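Local coordinates for AB hydrolase-1 domain-containing protein (Parabacteroides distasonis, PDB 4Q34) that is a putative esterase of the alpha/beta hydrolase family, probably hydrolysing ester bonds in a substrate not yet identified, at residues A[56-61]-A[142-146]. Numbering follows the deposited sequence.
Sequences GQFSKT and RQMTP
Q143, chi1 p and chi2 t, packs its CB against K60 CG (3.5 Å) and reaches with NE2 to Q57 OE1, donating at 2.8 Å. Q57, chi1 and chi2 both m, folds back to accept. The nearest CA atoms are those of Q57 and M144, 4.7 Å apart. G56, whose phi of 70° favours glycine, presents its O to T145 N, a 2.9 Å hydrogen bond, and to M144 CA, a 3.0 Å CH...O contact; M144 and T145 are extended (psi near 150°). A water accepts from F58 N (2.9 Å) and lies 2.8 Å from Q57 OE1 and 2.7 Å from Q143 O, bridging the segments. The F58 ring (chi1 p) lies obliquely beside T145, CD1 to CG2 3.7 Å, and meets Y35 of the second subunit edge-to-face. K60 NZ hydrogen-bonds T64 O, and a water links it to Q143 OE1 (3.2 and 2.5 Å). Loop 56-61 leaves strand 49-52, parallel to 83-87 and 170-175: the loop after a central strand where the alpha/beta hydrolase fold usually places, and here probably has, its oxyanion hole.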
loop_
_atom_site.group_PDB
_atom_site.type_symbol
_atom_site.label_atom_id
_atom_site.label_comp_id
_atom_site.label_asym_id
_atom_site.label_seq_id
_atom_site.Cartn_x
_atom_site.Cartn_y
_atom_site.Cartn_z
ATOM N N GLY A 56 -10.321 -9.478 0.917
ATOM C CA GLY A 56 -9.658 -9.523 -0.395
ATOM C C GLY A 56 -9.251 -8.176 -0.981
ATOM O O GLY A 56 -8.742 -8.146 -2.087
ATOM N N GLN A 57 -9.463 -7.070 -0.247
ATOM C CA GLN A 57 -9.296 -5.710 -0.753
ATOM C C GLN A 57 -8.295 -4.995 0.147
ATOM O O GLN A 57 -7.877 -5.528 1.201
ATOM C CB GLN A 57 -10.629 -4.975 -0.699
ATOM C CG GLN A 57 -11.723 -5.593 -1.593
ATOM C CD GLN A 57 -11.578 -5.256 -3.072
ATOM O OE1 GLN A 57 -11.283 -4.114 -3.448
ATOM N NE2 GLN A 57 -11.888 -6.226 -3.925
ATOM N N PHE A 58 -8.000 -3.763 -0.219
ATOM C CA PHE A 58 -7.117 -2.933 0.614
ATOM C C PHE A 58 -7.597 -1.495 0.533
ATOM O O PHE A 58 -8.776 -1.229 0.230
ATOM C CB PHE A 58 -5.619 -3.190 0.282
ATOM C CG PHE A 58 -5.185 -2.789 -1.106
ATOM C CD1 PHE A 58 -5.419 -3.609 -2.218
ATOM C CD2 PHE A 58 -4.525 -1.554 -1.339
ATOM C CE1 PHE A 58 -4.976 -3.256 -3.499
ATOM C CE2 PHE A 58 -4.109 -1.216 -2.625
ATOM C CZ PHE A 58 -4.385 -2.021 -3.716
ATOM N N SER A 59 -6.718 -0.564 0.878
ATOM C CA SER A 59 -7.082 0.839 0.866
ATOM C C SER A 59 -7.643 1.307 -0.473
ATOM O O SER A 59 -8.382 2.289 -0.492
ATOM C CB SER A 59 -5.853 1.676 1.223
ATOM O OG SER A 59 -4.817 1.510 0.285
ATOM N N LYS A 60 -7.246 0.666 -1.582
ATOM C CA LYS A 60 -7.736 0.998 -2.923
ATOM C C LYS A 60 -9.265 1.039 -3.055
ATOM O O LYS A 60 -9.788 1.787 -3.885
ATOM C CB LYS A 60 -7.101 0.013 -3.919
ATOM C CG LYS A 60 -7.367 0.174 -5.394
ATOM C CD LYS A 60 -7.232 1.553 -5.935
ATOM C CE LYS A 60 -6.701 1.569 -7.361
ATOM N NZ LYS A 60 -7.577 2.288 -8.268
ATOM N N THR A 61 -9.959 0.304 -2.186
ATOM C CA THR A 61 -11.407 0.403 -2.025
ATOM C C THR A 61 -11.894 1.832 -2.103
ATOM O O THR A 61 -12.889 2.110 -2.700
ATOM C CB THR A 61 -11.840 -0.171 -0.678
ATOM O OG1 THR A 61 -11.442 -1.550 -0.619
ATOM C CG2 THR A 61 -13.337 -0.049 -0.478
ATOM N N ARG A 142 -7.463 -6.341 -10.170
ATOM C CA ARG A 142 -6.121 -6.081 -9.649
ATOM C C ARG A 142 -6.117 -5.240 -8.389
ATOM O O ARG A 142 -5.040 -5.086 -7.790
ATOM C CB ARG A 142 -5.257 -5.411 -10.715
ATOM C CG ARG A 142 -5.041 -6.338 -11.907
ATOM C CD ARG A 142 -4.088 -5.723 -12.941
ATOM N NE ARG A 142 -3.953 -6.501 -14.156
ATOM C CZ ARG A 142 -3.261 -7.606 -14.281
ATOM N NH1 ARG A 142 -2.550 -8.093 -13.269
ATOM N NH2 ARG A 142 -3.223 -8.220 -15.452
ATOM N N GLN A 143 -7.264 -4.730 -7.947
ATOM C CA GLN A 143 -7.334 -4.111 -6.612
ATOM C C GLN A 143 -7.560 -5.136 -5.464
ATOM O O GLN A 143 -7.680 -4.766 -4.284
ATOM C CB GLN A 143 -8.363 -2.979 -6.573
ATOM C CG GLN A 143 -9.806 -3.389 -6.532
ATOM C CD GLN A 143 -10.734 -2.175 -6.443
ATOM O OE1 GLN A 143 -10.607 -1.231 -7.224
ATOM N NE2 GLN A 143 -11.664 -2.208 -5.495
HETATM N N MSE A 144 -7.582 -6.429 -5.814
HETATM C CA MSE A 144 -7.620 -7.480 -4.813
HETATM C C MSE A 144 -6.202 -7.785 -4.391
HETATM O O MSE A 144 -5.253 -7.653 -5.182
HETATM C CB MSE A 144 -8.288 -8.719 -5.409
HETATM C CG MSE A 144 -9.697 -8.449 -5.889
HETATM SE SE MSE A 144 -10.345 -10.060 -6.757
HETATM C CE MSE A 144 -12.219 -9.431 -6.832
ATOM N N THR A 145 -6.040 -8.170 -3.133
ATOM C CA THR A 145 -4.732 -8.571 -2.585
ATOM C C THR A 145 -5.012 -9.607 -1.485
ATOM O O THR A 145 -6.034 -9.524 -0.824
ATOM C CB THR A 145 -3.932 -7.323 -2.109
ATOM O OG1 THR A 145 -2.546 -7.610 -2.090
ATOM C CG2 THR A 145 -4.348 -6.825 -0.776
ATOM N N PRO A 146 -4.095 -10.581 -1.261
ATOM C CA PRO A 146 -4.366 -11.672 -0.348
ATOM C C PRO A 146 -4.096 -11.353 1.122
ATOM O O PRO A 146 -3.405 -10.387 1.443
ATOM C CB PRO A 146 -3.458 -12.791 -0.864
ATOM C CG PRO A 146 -2.282 -12.026 -1.441
ATOM C CD PRO A 146 -2.883 -10.824 -2.072
HETATM O O HOH W 1 -8.902 -2.825 -2.788
HETATM O O HOH W 2 -9.240 -0.344 -9.159
HETATM O O HOH W 3 -13.467 0.508 -4.982
#